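Local structure of protein yjcS (Bacillus subtilis, 1Q8B) at residues I16-K21 with E96-S101; G47-H52 with W66-N71. The protein is of unknown function but belongs to the antibiotic biosynthesis monooxygenase family, and so may catalyse the oxidation of a small organic substrate. One frame throughout, in Å; residues are numbered along the deposited sequence.

Interaction 1 of 2, residues I16-K21 with E96-S101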
loop_
_atom_site.group_PDB
_atom_site.type_symbol
_atom_site.label_atom_id
_atom_site.label_comp_id
_atom_site.label_asym_id
_atom_site.label_seq_id
_atom_site.Cartn_x
_atom_site.Cartn_y
_atom_site.Cartn_z
ATOM N N ILE A 16 6.775 -10.542 9.875
ATOM C CA ILE A 16 5.847 -11.302 9.060
ATOM C C ILE A 16 6.542 -12.443 8.338
ATOM O O ILE A 16 7.596 -12.254 7.732
ATOM C CB ILE A 16 5.155 -10.434 7.984
ATOM C CG1 ILE A 16 4.216 -9.417 8.639
ATOM C CG2 ILE A 16 4.351 -11.335 7.040
ATOM C CD1 ILE A 16 3.453 -8.566 7.641
ATOM N N THR A 17 5.957 -13.633 8.436
ATOM C CA THR A 17 6.459 -14.801 7.725
ATOM C C THR A 17 5.247 -15.270 6.948
ATOM O O THR A 17 4.177 -15.479 7.521
ATOM C CB THR A 17 6.922 -15.927 8.664
ATOM O OG1 THR A 17 8.056 -15.480 9.406
ATOM C CG2 THR A 17 7.323 -17.169 7.858
ATOM N N ALA A 18 5.401 -15.419 5.641
ATOM C CA ALA A 18 4.281 -15.841 4.827
ATOM C C ALA A 18 4.701 -16.858 3.789
ATOM O O ALA A 18 5.841 -16.866 3.328
ATOM C CB ALA A 18 3.655 -14.629 4.143
ATOM N N CYS A 19 3.768 -17.728 3.435
ATOM C CA CYS A 19 4.012 -18.735 2.427
ATOM C C CYS A 19 3.026 -18.446 1.322
ATOM O O CYS A 19 1.818 -18.403 1.563
ATOM C CB CYS A 19 3.760 -20.138 2.974
ATOM S SG CYS A 19 4.077 -21.444 1.744
ATOM N N LEU A 20 3.544 -18.234 0.118
ATOM C CA LEU A 20 2.712 -17.952 -1.037
ATOM C C LEU A 20 2.532 -19.188 -1.906
ATOM O O LEU A 20 3.474 -19.951 -2.132
ATOM C CB LEU A 20 3.337 -16.859 -1.907
ATOM C CG LEU A 20 3.710 -15.498 -1.322
ATOM C CD1 LEU A 20 4.128 -14.582 -2.459
ATOM C CD2 LEU A 20 2.534 -14.899 -0.575
ATOM N N LYS A 21 1.316 -19.381 -2.394
ATOM C CA LYS A 21 1.036 -20.488 -3.284
ATOM C C LYS A 21 1.088 -19.903 -4.700
ATOM O O LYS A 21 0.434 -18.896 -4.976
ATOM C CB LYS A 21 -0.354 -21.059 -2.999
ATOM C CG LYS A 21 -0.662 -22.316 -3.793
ATOM C CD LYS A 21 -2.134 -22.632 -3.770
ATOM C CE LYS A 21 -2.439 -23.749 -4.742
ATOM N NZ LYS A 21 -3.904 -23.954 -4.871
ATOM N N GLU A 96 -1.085 -18.419 1.148
ATOM C CA GLU A 96 -1.637 -19.661 1.671
ATOM C C GLU A 96 -1.766 -19.520 3.186
ATOM O O GLU A 96 -2.796 -19.859 3.766
ATOM C CB GLU A 96 -0.732 -20.842 1.318
ATOM C CG GLU A 96 -1.404 -22.185 1.514
ATOM C CD GLU A 96 -0.560 -23.338 1.019
ATOM O OE1 GLU A 96 0.430 -23.695 1.696
ATOM O OE2 GLU A 96 -0.886 -23.885 -0.057
ATOM N N TRP A 97 -0.711 -19.031 3.829
ATOM C CA TRP A 97 -0.759 -18.796 5.266
ATOM C C TRP A 97 0.179 -17.655 5.631
ATOM O O TRP A 97 1.139 -17.370 4.916
ATOM C CB TRP A 97 -0.431 -20.066 6.073
ATOM C CG TRP A 97 0.917 -20.670 5.844
ATOM C CD1 TRP A 97 1.215 -21.734 5.037
ATOM C CD2 TRP A 97 2.148 -20.275 6.460
ATOM N NE1 TRP A 97 2.559 -22.029 5.118
ATOM C CE2 TRP A 97 3.153 -21.148 5.984
ATOM C CE3 TRP A 97 2.499 -19.268 7.370
ATOM C CZ2 TRP A 97 4.490 -21.043 6.387
ATOM C CZ3 TRP A 97 3.824 -19.161 7.772
ATOM C CH2 TRP A 97 4.807 -20.047 7.278
ATOM N N LEU A 98 -0.120 -16.989 6.740
ATOM C CA LEU A 98 0.678 -15.864 7.178
ATOM C C LEU A 98 0.606 -15.654 8.685
ATOM O O LEU A 98 -0.455 -15.766 9.290
ATOM C CB LEU A 98 0.212 -14.601 6.442
ATOM C CG LEU A 98 0.870 -13.259 6.774
ATOM C CD1 LEU A 98 0.617 -12.283 5.641
ATOM C CD2 LEU A 98 0.328 -12.713 8.097
HETATM N N MSE A 99 1.751 -15.350 9.287
HETATM C CA MSE A 99 1.805 -15.103 10.716
HETATM C C MSE A 99 2.526 -13.791 11.013
HETATM O O MSE A 99 3.681 -13.587 10.628
HETATM C CB MSE A 99 2.472 -16.282 11.424
HETATM C CG MSE A 99 1.625 -17.547 11.351
HETATM SE SE MSE A 99 2.501 -19.148 11.986
HETATM C CE MSE A 99 2.051 -18.989 13.871
ATOM N N LYS A 100 1.803 -12.905 11.691
ATOM C CA LYS A 100 2.281 -11.580 12.066
ATOM C C LYS A 100 2.628 -11.545 13.548
ATOM O O LYS A 100 2.047 -12.280 14.347
ATOM C CB LYS A 100 1.189 -10.535 11.799
ATOM C CG LYS A 100 0.953 -10.177 10.333
ATOM C CD LYS A 100 -0.309 -9.303 10.169
ATOM C CE LYS A 100 -0.305 -8.454 8.882
ATOM N NZ LYS A 100 0.232 -7.071 9.121
ATOM N N SER A 101 3.565 -10.677 13.917
ATOM C CA SER A 101 3.962 -10.542 15.310
ATOM C C SER A 101 4.707 -9.247 15.577
ATOM O O SER A 101 5.549 -8.824 14.793
ATOM C CB SER A 101 4.840 -11.722 15.736
ATOM O OG SER A 101 5.245 -11.588 17.091
#
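Thr17 pairs with Met99, and Cys19 with Trp97, at hydrogen-bonded antiparallel positions, the axes of 16-21 and 97-101 approaching to 4.9 Å with directions 176° apart. Thr17 and Met99 (a selenomethionine) exchange two amide bonds, the shorter from Met99 N to Thr17 O at 3.0 Å, and Cys19 N gives to Trp97 O. The carbonyl Cys19 O receives two donors, Glu96 N at 2.9 Å and, weakly, Trp97 N at 3.5 Å. Two successive residues thus oppose one, a classic beta bulge, placed where the chain turns a corner at Glu96. The bulge belongs to strand 93-103, outermost within this chain in the four-stranded antiparallel sheet, in a family grouped with the dimeric alpha/beta barrels.

With Trp97 CG between the backbone N and the carbonyl carbon (chi1 60°), the indole comes nearer to 16-21, and Cys19 CB lies over one of its faces, offset toward the rim and 3.4 Å from the centroid of the five-membered ring, a CH-pi contact. Cys19 CB comes within 3.1 Å of Trp97 NE1, a short approach that suggests tight packing. Cys19 SG meets the same ring obliquely, while Thr17 CG2 touches CH2 and CZ3 on the six-membered ring. On the other face, that of Ile16, Ala18, Leu98 and Lys100, Ile16 CG2 meets Leu98 CG at 4.0 Å, and Ala18 CB touches the same branch point. Ile16 and Lys100 lie side by side, pointing the same way, Ile16 CG1 3.8 Å from Lys100 CG.

Interaction 2 of 2, residues G47-H52 with W66-N71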
loop_
_atom_site.group_PDB
_atom_site.type_symbol
_atom_site.label_atom_id
_atom_site.label_comp_id
_atom_site.label_asym_id
_atom_site.label_seq_id
_atom_site.Cartn_x
_atom_site.Cartn_y
_atom_site.Cartn_z
ATOM N N GLY A 47 10.186 2.248 5.541
ATOM C CA GLY A 47 9.719 1.424 6.644
ATOM C C GLY A 47 10.117 -0.043 6.652
ATOM O O GLY A 47 9.764 -0.773 7.575
ATOM N N CYS A 48 10.856 -0.487 5.642
ATOM C CA CYS A 48 11.272 -1.886 5.569
ATOM C C CYS A 48 12.616 -2.179 6.237
ATOM O O CYS A 48 13.646 -1.651 5.829
ATOM C CB CYS A 48 11.340 -2.330 4.106
ATOM S SG CYS A 48 11.766 -4.072 3.881
ATOM N N ILE A 49 12.602 -3.014 7.272
ATOM C CA ILE A 49 13.836 -3.391 7.953
ATOM C C ILE A 49 14.446 -4.521 7.118
ATOM O O ILE A 49 15.626 -4.485 6.792
ATOM C CB ILE A 49 13.567 -3.865 9.406
ATOM C CG1 ILE A 49 13.137 -2.677 10.265
ATOM C CG2 ILE A 49 14.817 -4.493 10.001
ATOM C CD1 ILE A 49 12.675 -3.057 11.661
ATOM N N THR A 50 13.642 -5.522 6.767
ATOM C CA THR A 50 14.121 -6.611 5.923
ATOM C C THR A 50 12.976 -7.229 5.116
ATOM O O THR A 50 11.823 -7.232 5.543
ATOM C CB THR A 50 14.821 -7.758 6.735
ATOM O OG1 THR A 50 13.857 -8.451 7.530
ATOM C CG2 THR A 50 15.897 -7.209 7.639
ATOM N N PHE A 51 13.308 -7.728 3.934
ATOM C CA PHE A 51 12.348 -8.384 3.063
ATOM C C PHE A 51 13.161 -9.349 2.218
ATOM O O PHE A 51 14.097 -8.941 1.532
ATOM C CB PHE A 51 11.642 -7.384 2.144
ATOM C CG PHE A 51 10.528 -7.995 1.320
ATOM C CD1 PHE A 51 9.207 -7.937 1.755
ATOM C CD2 PHE A 51 10.806 -8.639 0.113
ATOM C CE1 PHE A 51 8.175 -8.509 0.999
ATOM C CE2 PHE A 51 9.783 -9.215 -0.649
ATOM C CZ PHE A 51 8.465 -9.150 -0.207
ATOM N N HIS A 52 12.814 -10.627 2.276
ATOM C CA HIS A 52 13.534 -11.630 1.506
ATOM C C HIS A 52 12.563 -12.687 1.008
ATOM O O HIS A 52 11.712 -13.165 1.756
ATOM C CB HIS A 52 14.624 -12.271 2.376
ATOM C CG HIS A 52 15.513 -13.227 1.638
ATOM N ND1 HIS A 52 16.224 -12.866 0.513
ATOM C CD2 HIS A 52 15.818 -14.526 1.876
ATOM C CE1 HIS A 52 16.929 -13.901 0.091
ATOM N NE2 HIS A 52 16.701 -14.920 0.900
ATOM N N TRP A 66 10.141 -13.652 4.233
ATOM C CA TRP A 66 10.627 -13.302 5.568
ATOM C C TRP A 66 10.589 -11.785 5.570
ATOM O O TRP A 66 11.273 -11.160 4.760
ATOM C CB TRP A 66 12.078 -13.756 5.776
ATOM C CG TRP A 66 12.273 -15.243 5.887
ATOM C CD1 TRP A 66 11.310 -16.185 6.117
ATOM C CD2 TRP A 66 13.522 -15.950 5.843
ATOM N NE1 TRP A 66 11.882 -17.430 6.223
ATOM C CE2 TRP A 66 13.238 -17.317 6.057
ATOM C CE3 TRP A 66 14.853 -15.561 5.644
ATOM C CZ2 TRP A 66 14.239 -18.303 6.077
ATOM C CZ3 TRP A 66 15.852 -16.543 5.666
ATOM C CH2 TRP A 66 15.535 -17.896 5.881
ATOM N N GLU A 67 9.810 -11.189 6.469
ATOM C CA GLU A 67 9.697 -9.734 6.498
ATOM C C GLU A 67 9.763 -9.123 7.891
ATOM O O GLU A 67 9.239 -9.686 8.849
ATOM C CB GLU A 67 8.370 -9.301 5.863
ATOM C CG GLU A 67 8.097 -9.848 4.466
ATOM C CD GLU A 67 6.667 -9.583 4.003
ATOM O OE1 GLU A 67 5.994 -8.697 4.576
ATOM O OE2 GLU A 67 6.213 -10.254 3.056
ATOM N N ILE A 68 10.418 -7.968 7.988
ATOM C CA ILE A 68 10.498 -7.214 9.239
ATOM C C ILE A 68 10.198 -5.754 8.866
ATOM O O ILE A 68 10.825 -5.195 7.968
ATOM C CB ILE A 68 11.896 -7.276 9.902
ATOM C CG1 ILE A 68 12.288 -8.721 10.209
ATOM C CG2 ILE A 68 11.873 -6.500 11.216
ATOM C CD1 ILE A 68 13.633 -8.833 10.906
ATOM N N TRP A 69 9.230 -5.146 9.542
ATOM C CA TRP A 69 8.864 -3.764 9.251
ATOM C C TRP A 69 8.952 -2.888 10.495
ATOM O O TRP A 69 8.904 -3.391 11.619
ATOM C CB TRP A 69 7.434 -3.688 8.707
ATOM C CG TRP A 69 7.159 -4.598 7.557
ATOM C CD1 TRP A 69 6.732 -5.896 7.620
ATOM C CD2 TRP A 69 7.276 -4.281 6.165
ATOM N NE1 TRP A 69 6.574 -6.403 6.354
ATOM C CE2 TRP A 69 6.900 -5.434 5.441
ATOM C CE3 TRP A 69 7.661 -3.130 5.457
ATOM C CZ2 TRP A 69 6.896 -5.474 4.041
ATOM C CZ3 TRP A 69 7.657 -3.172 4.066
ATOM C CH2 TRP A 69 7.277 -4.338 3.374
ATOM N N GLU A 70 9.074 -1.579 10.285
ATOM C CA GLU A 70 9.142 -0.624 11.385
ATOM C C GLU A 70 7.841 -0.669 12.172
ATOM O O GLU A 70 7.828 -0.433 13.377
ATOM C CB GLU A 70 9.345 0.788 10.846
ATOM C CG GLU A 70 10.699 1.024 10.219
ATOM C CD GLU A 70 11.803 1.152 11.251
ATOM O OE1 GLU A 70 11.498 1.132 12.468
ATOM O OE2 GLU A 70 12.978 1.282 10.842
ATOM N N ASN A 71 6.751 -0.981 11.478
ATOM C CA ASN A 71 5.433 -1.052 12.099
ATOM C C ASN A 71 4.390 -1.533 11.096
ATOM O O ASN A 71 4.701 -1.785 9.931
ATOM C CB ASN A 71 5.043 0.325 12.622
ATOM C CG ASN A 71 5.260 1.400 11.593
ATOM O OD1 ASN A 71 4.647 1.392 10.525
ATOM N ND2 ASN A 71 6.151 2.325 11.896
#
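A beta hairpin, strand 48-55 followed by strand 62-69, is joined here from Gly47 and Glu70 to His52 and Trp66, with the axes of 50-52 and 66-69 at 164° in direction. Glu70 N bonds Gly47 O at 2.9 Å, and His52 and Trp66 exchange two backbone bonds. Between these ends, Ile68 O accepts Ile49 N at 2.9 Å and Thr50 N at 3.1 Å, both from the same face of its carbonyl plane. Ile49 and Thr50 therefore both oppose Ile68: a classic beta bulge that shifts the register by one residue where the chain turns at Ile49.

Both branches of Ile68 meet the opposite strand. Ile68 CG2 meets Ile49 CD1 at 3.6 Å as the two side chains cross, and Ile68 CG1 is 3.1 Å from Thr50 OG1, which chi1 of 69° holds between the backbone N and the carbonyl carbon. On the other face, Cys48 SG stands over the Trp69 ring, 4.6 Å from the centroid of the six-membered ring. Phe51 and Glu67 run alongside each other, ring and carboxylate planes 30° apart, with Phe51 CE1 3.3 Å from Glu67 OE2. The other oxygen, Glu67 OE1, uses its anti lone pair to accept Trp69 NE1 at 3.0 Å in the indole plane, which holds the carboxylate of the buried Glu67 and restrains the rotation of the ring. Phe51 also packs on Glu39 and Thr42 of helix 28-42, and Trp69 on Ala74 and Val75 of helix 72-78. His52 ND1 is hydrogen-bonded to Glu39 OE1.

In the fold
Interactions 1 and 2 share one antiparallel sheet, ordered 48-55, 62-69, 13-22, 93-103, so each joins a strand that is outermost within this chain to a central one, and the two central strands are neighbours. Their centres are about 13 Å apart, yet they touch directly: Ile16 O lies 2.8 Å from Glu67 N, a probable hydrogen bond, and Ile16 CD1 packs 4.0 Å from Trp69 NE1. Ile16 thus connects the face of interaction 1 that carries Ala18, Leu98 and Lys100 to the Glu67-Trp69 pair of interaction 2, on the side carrying helices 28-42 and 72-78. Along the chain, the hairpin of interaction 2 falls between the two strands of interaction 1.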